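Local coordinates for protein ESSC (Geobacillus thermodenitrificans, PDB 5FWH) that belongs to the bacterial type VII secretion apparatus as a component related to FtsK/SpoIIIE ATPases, here represented by its N-terminal forkhead-associated region, at residues Y96-G101 and E173-A177; Q113-E117 and V184-L188; N43-Q47 and V59-G63. All blocks are in the same frame, centred on the assembly; numbering follows the deposited sequence.

Interaction 1 (Y96-G101 and E173-A177)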
loop_
_atom_site.group_PDB
_atom_site.type_symbol
_atom_site.label_atom_id
_atom_site.label_comp_id
_atom_site.label_asym_id
_atom_site.label_seq_id
_atom_site.Cartn_x
_atom_site.Cartn_y
_atom_site.Cartn_z
ATOM N N TYR A 96 3.294 12.980 4.975
ATOM C CA TYR A 96 2.863 13.759 6.088
ATOM C C TYR A 96 3.489 13.132 7.289
ATOM O O TYR A 96 3.533 11.922 7.350
ATOM C CB TYR A 96 1.364 13.580 6.250
ATOM C CG TYR A 96 0.560 14.084 5.137
ATOM C CD1 TYR A 96 0.320 13.303 4.045
ATOM C CD2 TYR A 96 0.035 15.382 5.185
ATOM C CE1 TYR A 96 -0.397 13.787 2.999
ATOM C CE2 TYR A 96 -0.697 15.869 4.153
ATOM C CZ TYR A 96 -0.909 15.069 3.064
ATOM O OH TYR A 96 -1.642 15.552 2.035
ATOM N N VAL A 97 3.868 13.906 8.274
ATOM C CA VAL A 97 4.384 13.320 9.507
ATOM C C VAL A 97 3.618 13.932 10.616
ATOM O O VAL A 97 3.480 15.111 10.677
ATOM C CB VAL A 97 5.899 13.516 9.714
ATOM C CG1 VAL A 97 6.366 12.844 11.010
ATOM C CG2 VAL A 97 6.633 12.922 8.525
ATOM N N TYR A 98 3.064 13.089 11.464
ATOM C CA TYR A 98 2.302 13.525 12.613
ATOM C C TYR A 98 3.000 13.192 13.899
ATOM O O TYR A 98 3.553 12.075 14.055
ATOM C CB TYR A 98 0.914 12.848 12.625
ATOM C CG TYR A 98 0.157 13.135 11.321
ATOM C CD1 TYR A 98 -0.387 14.417 11.041
ATOM C CD2 TYR A 98 0.064 12.165 10.349
ATOM C CE1 TYR A 98 -1.052 14.672 9.844
ATOM C CE2 TYR A 98 -0.618 12.410 9.167
ATOM C CZ TYR A 98 -1.140 13.677 8.920
ATOM O OH TYR A 98 -1.788 13.821 7.719
ATOM N N TYR A 99 2.874 14.118 14.837
ATOM C CA TYR A 99 3.325 13.944 16.212
ATOM C C TYR A 99 2.174 13.351 17.024
ATOM O O TYR A 99 1.104 13.928 17.087
ATOM C CB TYR A 99 3.837 15.285 16.792
ATOM C CG TYR A 99 4.183 15.171 18.228
ATOM C CD1 TYR A 99 5.311 14.491 18.601
ATOM C CD2 TYR A 99 3.354 15.674 19.214
ATOM C CE1 TYR A 99 5.639 14.306 19.936
ATOM C CE2 TYR A 99 3.669 15.510 20.567
ATOM C CZ TYR A 99 4.824 14.835 20.916
ATOM O OH TYR A 99 5.183 14.648 22.221
ATOM N N VAL A 100 2.398 12.171 17.606
ATOM C CA VAL A 100 1.362 11.446 18.306
ATOM C C VAL A 100 1.836 11.012 19.701
ATOM O O VAL A 100 1.260 10.113 20.286
ATOM C CB VAL A 100 0.860 10.222 17.501
ATOM C CG1 VAL A 100 0.176 10.654 16.208
ATOM C CG2 VAL A 100 1.998 9.243 17.200
ATOM N N GLY A 101 2.870 11.673 20.219
ATOM C CA GLY A 101 3.350 11.484 21.574
ATOM C C GLY A 101 2.348 11.737 22.705
ATOM O O GLY A 101 2.516 11.228 23.811
ATOM N N GLU A 173 8.542 6.211 18.197
ATOM C CA GLU A 173 7.383 6.024 19.040
ATOM C C GLU A 173 6.408 7.176 19.007
ATOM O O GLU A 173 5.189 6.974 19.208
ATOM C CB GLU A 173 7.845 5.869 20.464
ATOM C CG GLU A 173 6.773 5.470 21.460
ATOM C CD GLU A 173 7.128 5.903 22.878
ATOM O OE1 GLU A 173 8.334 6.124 23.181
ATOM O OE2 GLU A 173 6.191 6.050 23.690
ATOM N N ASP A 174 6.921 8.379 18.830
ATOM C CA ASP A 174 6.067 9.579 18.879
ATOM C C ASP A 174 5.729 10.192 17.484
ATOM O O ASP A 174 5.016 11.183 17.428
ATOM C CB ASP A 174 6.656 10.630 19.873
ATOM C CG ASP A 174 8.193 10.846 19.729
ATOM O OD1 ASP A 174 8.695 10.873 18.586
ATOM O OD2 ASP A 174 8.898 10.992 20.769
ATOM N N LEU A 175 6.207 9.585 16.386
ATOM C CA LEU A 175 6.088 10.147 15.041
ATOM C C LEU A 175 5.653 9.127 13.993
ATOM O O LEU A 175 6.353 8.147 13.709
ATOM C CB LEU A 175 7.406 10.774 14.581
ATOM C CG LEU A 175 7.719 12.114 15.298
ATOM C CD1 LEU A 175 9.084 12.092 15.939
ATOM C CD2 LEU A 175 7.625 13.323 14.377
ATOM N N LEU A 176 4.546 9.458 13.332
ATOM C CA LEU A 176 3.890 8.566 12.389
ATOM C C LEU A 176 3.869 9.190 11.008
ATOM O O LEU A 176 3.311 10.282 10.847
ATOM C CB LEU A 176 2.479 8.294 12.879
ATOM C CG LEU A 176 1.621 7.511 11.913
ATOM C CD1 LEU A 176 2.206 6.111 11.774
ATOM C CD2 LEU A 176 0.199 7.532 12.419
ATOM N N ALA A 177 4.510 8.529 10.044
ATOM C CA ALA A 177 4.573 9.034 8.704
ATOM C C ALA A 177 3.608 8.262 7.878
ATOM O O ALA A 177 3.494 7.026 7.996
ATOM C CB ALA A 177 5.955 8.964 8.120
#
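Tyr-98 and Leu-176 form an antiparallel hydrogen-bonded pair: Tyr-98 N lies 2.9 Å from Leu-176 O, and Leu-176 N lies 2.9 Å from Tyr-98 O. A third bond follows where the strands give way to loop, from Val-100 N to Asp-174 O at 2.8 Å; it is almost straight (176°) although the donor is tilted 33° from the carbonyl plane. All three acceptors also take a CA-H...O contact, as from Leu-175 CA to Tyr-98 O at 3.3 Å. Outward, the backbones of Tyr-99, Val-97 and Ala-177 bond to Thr-189, Thr-191 and Val-169, and Tyr-96 OH is hydrogen-bonded to Glu-183 OE1 and Val-184 N. Tyr-99 holds CG anti to its backbone N (chi1 175°), which carries CE1 to 3.8 Å from Asp-174 CB, while Gly-101 N stands 3.7 Å above the centre of one ring face. With an alanine here the ring is gone, which would probably leave Asp-174 CB and the Gly-101 backbone without that cover. On the same sheet face Val-97 CG1 meets Leu-175 CD2 at 3.6 Å. Register in these inner strands of a forkhead-associated sandwich sheet therefore rests on backbone bonds, with apolar and aromatic contacts supplying cover.

Interaction 2 (Q113-E117 and V184-L188)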
loop_
_atom_site.group_PDB
_atom_site.type_symbol
_atom_site.label_atom_id
_atom_site.label_comp_id
_atom_site.label_asym_id
_atom_site.label_seq_id
_atom_site.Cartn_x
_atom_site.Cartn_y
_atom_site.Cartn_z
ATOM N N GLN A 113 -15.296 10.682 12.858
ATOM C CA GLN A 113 -14.397 10.962 13.977
ATOM C C GLN A 113 -13.016 10.291 13.894
ATOM O O GLN A 113 -12.274 10.295 14.887
ATOM C CB GLN A 113 -15.133 10.661 15.281
ATOM C CG GLN A 113 -16.522 11.370 15.353
ATOM C CD GLN A 113 -16.433 12.879 15.127
ATOM O OE1 GLN A 113 -17.222 13.479 14.390
ATOM N NE2 GLN A 113 -15.480 13.500 15.776
ATOM N N ALA A 114 -12.654 9.802 12.703
ATOM C CA ALA A 114 -11.342 9.189 12.453
ATOM C C ALA A 114 -10.234 10.186 12.628
ATOM O O ALA A 114 -10.350 11.331 12.187
ATOM C CB ALA A 114 -11.280 8.622 11.043
ATOM N N ASP A 115 -9.173 9.777 13.304
ATOM C CA ASP A 115 -7.940 10.612 13.362
ATOM C C ASP A 115 -7.279 10.788 11.971
ATOM O O ASP A 115 -6.658 11.815 11.669
ATOM C CB ASP A 115 -6.951 9.995 14.355
ATOM C CG ASP A 115 -7.545 9.851 15.765
ATOM O OD1 ASP A 115 -7.519 10.880 16.483
ATOM O OD2 ASP A 115 -8.035 8.738 16.152
ATOM N N ILE A 116 -7.335 9.747 11.145
ATOM C CA ILE A 116 -6.901 9.825 9.764
ATOM C C ILE A 116 -8.038 9.305 8.937
ATOM O O ILE A 116 -8.411 8.156 9.088
ATOM C CB ILE A 116 -5.648 8.993 9.464
ATOM C CG1 ILE A 116 -4.468 9.448 10.359
ATOM C CG2 ILE A 116 -5.280 9.084 7.981
ATOM C CD1 ILE A 116 -3.233 8.603 10.111
ATOM N N GLU A 117 -8.536 10.155 8.031
ATOM C CA GLU A 117 -9.726 9.821 7.215
ATOM C C GLU A 117 -9.369 9.274 5.843
ATOM O O GLU A 117 -8.644 9.928 5.066
ATOM C CB GLU A 117 -10.644 11.018 7.058
ATOM C CG GLU A 117 -11.501 11.273 8.296
ATOM C CD GLU A 117 -12.479 12.431 8.107
ATOM O OE1 GLU A 117 -12.046 13.595 8.320
ATOM O OE2 GLU A 117 -13.680 12.163 7.764
ATOM N N VAL A 184 -3.983 13.621 2.667
ATOM C CA VAL A 184 -4.489 12.910 3.802
ATOM C C VAL A 184 -5.260 13.916 4.639
ATOM O O VAL A 184 -4.808 15.026 4.822
ATOM C CB VAL A 184 -3.317 12.379 4.615
ATOM C CG1 VAL A 184 -3.794 11.768 5.902
ATOM C CG2 VAL A 184 -2.604 11.333 3.777
ATOM N N VAL A 185 -6.385 13.485 5.180
ATOM C CA VAL A 185 -7.193 14.291 6.059
ATOM C C VAL A 185 -7.046 13.747 7.444
ATOM O O VAL A 185 -7.301 12.554 7.679
ATOM C CB VAL A 185 -8.654 14.234 5.639
ATOM C CG1 VAL A 185 -9.511 15.153 6.537
ATOM C CG2 VAL A 185 -8.762 14.639 4.170
ATOM N N SER A 186 -6.572 14.624 8.334
ATOM C CA SER A 186 -6.218 14.240 9.679
ATOM C C SER A 186 -6.550 15.287 10.712
ATOM O O SER A 186 -6.312 16.453 10.519
ATOM C CB SER A 186 -4.697 13.912 9.786
ATOM O OG SER A 186 -4.470 13.146 10.990
ATOM N N SER A 187 -7.003 14.843 11.864
ATOM C CA SER A 187 -7.091 15.729 13.029
ATOM C C SER A 187 -5.830 15.688 13.876
ATOM O O SER A 187 -5.833 16.237 14.941
ATOM C CB SER A 187 -8.293 15.322 13.860
ATOM O OG SER A 187 -8.097 14.032 14.340
ATOM N N LEU A 188 -4.761 15.029 13.428
ATOM C CA LEU A 188 -3.534 14.904 14.234
ATOM C C LEU A 188 -2.651 16.134 14.078
ATOM O O LEU A 188 -2.812 16.875 13.140
ATOM C CB LEU A 188 -2.739 13.660 13.835
ATOM C CG LEU A 188 -3.438 12.317 14.153
ATOM C CD1 LEU A 188 -2.817 11.177 13.380
ATOM C CD2 LEU A 188 -3.425 12.005 15.629
#
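Asp-115 O receives two donors from the facing segment, Ser-186 OG at 2.6 Å and Ser-187 N at 3.1 Å. They arrive from opposite faces of the carbonyl plane; the backbone bond is bent, with an N-H...O angle of 144°. Ser-186 can reach across because OG is anti to its own backbone N (chi1 -162°), and the same oxygen turns back on its own chain, accepting from Leu-188 N at 3.1 Å. That second bond defines an ST turn, so one hydroxyl both donates across the contact and fixes the bend at Ser-187. A straighter backbone bond joins Glu-117 N to Val-185 O (2.7 Å, 179°). Strand 116-117 and the weakly bonded 185-186 lie at the border of a mixed sheet, one layer of what is consistent with a forkhead-associated beta sandwich, and the face carrying Ile-116 and Ser-186 looks onto strands 94-99 and 175-180, where Tyr-98 and Val-178 pack. Ile-116 leaves the backbone on that face and branches at CB. One branch, CG2, is anti to the backbone N and meets Val-184 CG1 at 3.7 Å. The other, CG1, passes Ser-186 OG at 3.8 Å and touches Leu-188 CD1 at 3.9 Å. Its tip, CD1, is still within 4.2 Å of Leu-188 CD1, and Val-178 of strand 175-180 touches this side chain too. The Asp-115 carboxylate is engaged by another strand, its OD2 accepting from Leu-107 N.

Interaction 3 (N43-Q47 and V59-G63)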
loop_
_atom_site.group_PDB
_atom_site.type_symbol
_atom_site.label_atom_id
_atom_site.label_comp_id
_atom_site.label_asym_id
_atom_site.label_seq_id
_atom_site.Cartn_x
_atom_site.Cartn_y
_atom_site.Cartn_z
ATOM N N ASN A 43 -1.572 -18.468 -18.724
ATOM C CA ASN A 43 -1.978 -17.438 -19.718
ATOM C C ASN A 43 -0.986 -16.220 -19.801
ATOM O O ASN A 43 -1.393 -15.060 -19.897
ATOM C CB ASN A 43 -3.503 -17.043 -19.645
ATOM C CG ASN A 43 -4.016 -16.681 -18.227
ATOM O OD1 ASN A 43 -3.252 -16.392 -17.304
ATOM N ND2 ASN A 43 -5.361 -16.676 -18.073
ATOM N N GLY A 44 0.326 -16.468 -19.786
ATOM C CA GLY A 44 1.259 -15.352 -20.000
ATOM C C GLY A 44 1.705 -14.716 -18.704
ATOM O O GLY A 44 1.022 -14.781 -17.690
ATOM N N TYR A 45 2.912 -14.157 -18.706
ATOM C CA TYR A 45 3.324 -13.312 -17.643
ATOM C C TYR A 45 2.499 -12.016 -17.802
ATOM O O TYR A 45 1.706 -11.854 -18.786
ATOM C CB TYR A 45 4.868 -13.096 -17.660
ATOM C CG TYR A 45 5.690 -14.402 -17.592
ATOM C CD1 TYR A 45 5.398 -15.399 -16.647
ATOM C CD2 TYR A 45 6.755 -14.657 -18.486
ATOM C CE1 TYR A 45 6.108 -16.589 -16.601
ATOM C CE2 TYR A 45 7.490 -15.862 -18.432
ATOM C CZ TYR A 45 7.174 -16.828 -17.491
ATOM O OH TYR A 45 7.901 -18.034 -17.410
ATOM N N ILE A 46 2.599 -11.123 -16.816
ATOM C CA ILE A 46 1.948 -9.856 -16.881
ATOM C C ILE A 46 2.946 -8.858 -17.202
ATOM O O ILE A 46 4.009 -8.794 -16.548
ATOM C CB ILE A 46 1.210 -9.517 -15.584
ATOM C CG1 ILE A 46 0.202 -10.634 -15.191
ATOM C CG2 ILE A 46 0.450 -8.184 -15.714
ATOM C CD1 ILE A 46 -0.797 -10.991 -16.307
ATOM N N GLN A 47 2.650 -8.095 -18.256
ATOM C CA GLN A 47 3.504 -6.996 -18.680
ATOM C C GLN A 47 2.824 -5.706 -18.337
ATOM O O GLN A 47 1.641 -5.515 -18.655
ATOM C CB GLN A 47 3.760 -7.036 -20.208
ATOM C CG GLN A 47 4.342 -8.319 -20.829
ATOM C CD GLN A 47 3.333 -9.438 -21.082
ATOM O OE1 GLN A 47 2.322 -9.295 -21.822
ATOM N NE2 GLN A 47 3.620 -10.574 -20.513
ATOM N N VAL A 59 -1.477 -2.545 -19.467
ATOM C CA VAL A 59 -1.437 -3.837 -18.867
ATOM C C VAL A 59 -1.710 -4.827 -19.990
ATOM O O VAL A 59 -2.761 -4.792 -20.675
ATOM C CB VAL A 59 -2.463 -4.062 -17.719
ATOM C CG1 VAL A 59 -2.299 -5.486 -17.162
ATOM C CG2 VAL A 59 -2.251 -3.106 -16.554
ATOM N N LEU A 60 -0.757 -5.710 -20.177
ATOM C CA LEU A 60 -0.877 -6.782 -21.167
ATOM C C LEU A 60 -0.694 -8.154 -20.457
ATOM O O LEU A 60 0.038 -8.307 -19.490
ATOM C CB LEU A 60 0.175 -6.616 -22.257
ATOM C CG LEU A 60 0.735 -5.248 -22.651
ATOM C CD1 LEU A 60 2.066 -5.451 -23.354
ATOM C CD2 LEU A 60 -0.215 -4.544 -23.609
ATOM N N GLN A 61 -1.351 -9.175 -20.919
ATOM C CA GLN A 61 -1.151 -10.477 -20.273
ATOM C C GLN A 61 -0.503 -11.513 -21.202
ATOM O O GLN A 61 0.375 -12.231 -20.761
ATOM C CB GLN A 61 -2.435 -10.953 -19.632
ATOM C CG GLN A 61 -2.382 -12.378 -19.094
ATOM C CD GLN A 61 -3.671 -12.774 -18.393
ATOM O OE1 GLN A 61 -4.746 -12.279 -18.744
ATOM N NE2 GLN A 61 -3.568 -13.676 -17.413
ATOM N N GLY A 62 -0.881 -11.571 -22.473
ATOM C CA GLY A 62 -0.061 -12.387 -23.403
ATOM C C GLY A 62 0.650 -11.578 -24.475
ATOM O O GLY A 62 0.715 -11.981 -25.629
ATOM N N GLY A 63 1.152 -10.409 -24.117
ATOM C CA GLY A 63 1.498 -9.441 -25.134
ATOM C C GLY A 63 0.273 -8.758 -25.706
ATOM O O GLY A 63 0.401 -7.882 -26.581
#
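Gln-47 bends at chi2 (80°), folding its amide back across the facing segment, whereas Gln-61 holds CG anti to its backbone N (chi1 172°) and runs extended to Asn-43. The first bend brings Gln-47 OE1 to 2.8 Å from Gly-63 N, a hydrogen bond whose donor is tilted from the amide carbonyl plane; the same oxygen rests 3.5 Å from Leu-60 CB. Regular pairing comes from the backbones of these two residues: Gln-47 N bonds to Leu-60 O at 2.9 Å, and Leu-60 N to Gln-47 O at 2.8 Å. This is the last bridge at the open end of the hairpin of strands 46-50 and 57-60, inside a mixed five-stranded sheet.

Side chains add to this. Ile-46 CG2 approaches Val-59 CG1 at 4.1 Å; past the bridge, the other branch of Ile-46 sets CD1 3.5 Å from Gln-61 CG. The extended Gln-61 brings its amide obliquely across that of Asn-43, the planes 58° apart. Although Gln-61 NE2 comes within 2.7 Å of Asn-43 OD1, the angle is too poor for a hydrogen bond; NE2 instead donates to Asp-78 O. The Gln-47 amide thus continues the pairing past the backbone ladder, bonding its side-chain carbonyl to a main-chain N-H, so one side-chain hydrogen bond holds the departing loop beyond the last bridge.

Overall arrangement
From the N terminus, interaction 3 closes first: 43-47 meets 59-63 across a hairpin with 11 residues intervening, and the contact is complete before the others begin. The chain then passes 96-101 and 113-117, returns at 173-177 to close interaction 1, and at 184-188 to close interaction 2, so these two long loops cross. Their centres are 13 Å apart, and a probable hydrogen bond from Tyr-96 OH to Val-184 N links them directly. Interaction 1 lies within the seven-stranded antiparallel sheet and interaction 2 within the six-stranded mixed one, and the packing between them joins the two. Interaction 3 belongs to the separate five-stranded sheet on the opposite side of the chain's centre, 41 Å from interaction 1 and 39 Å from interaction 2, centre to centre.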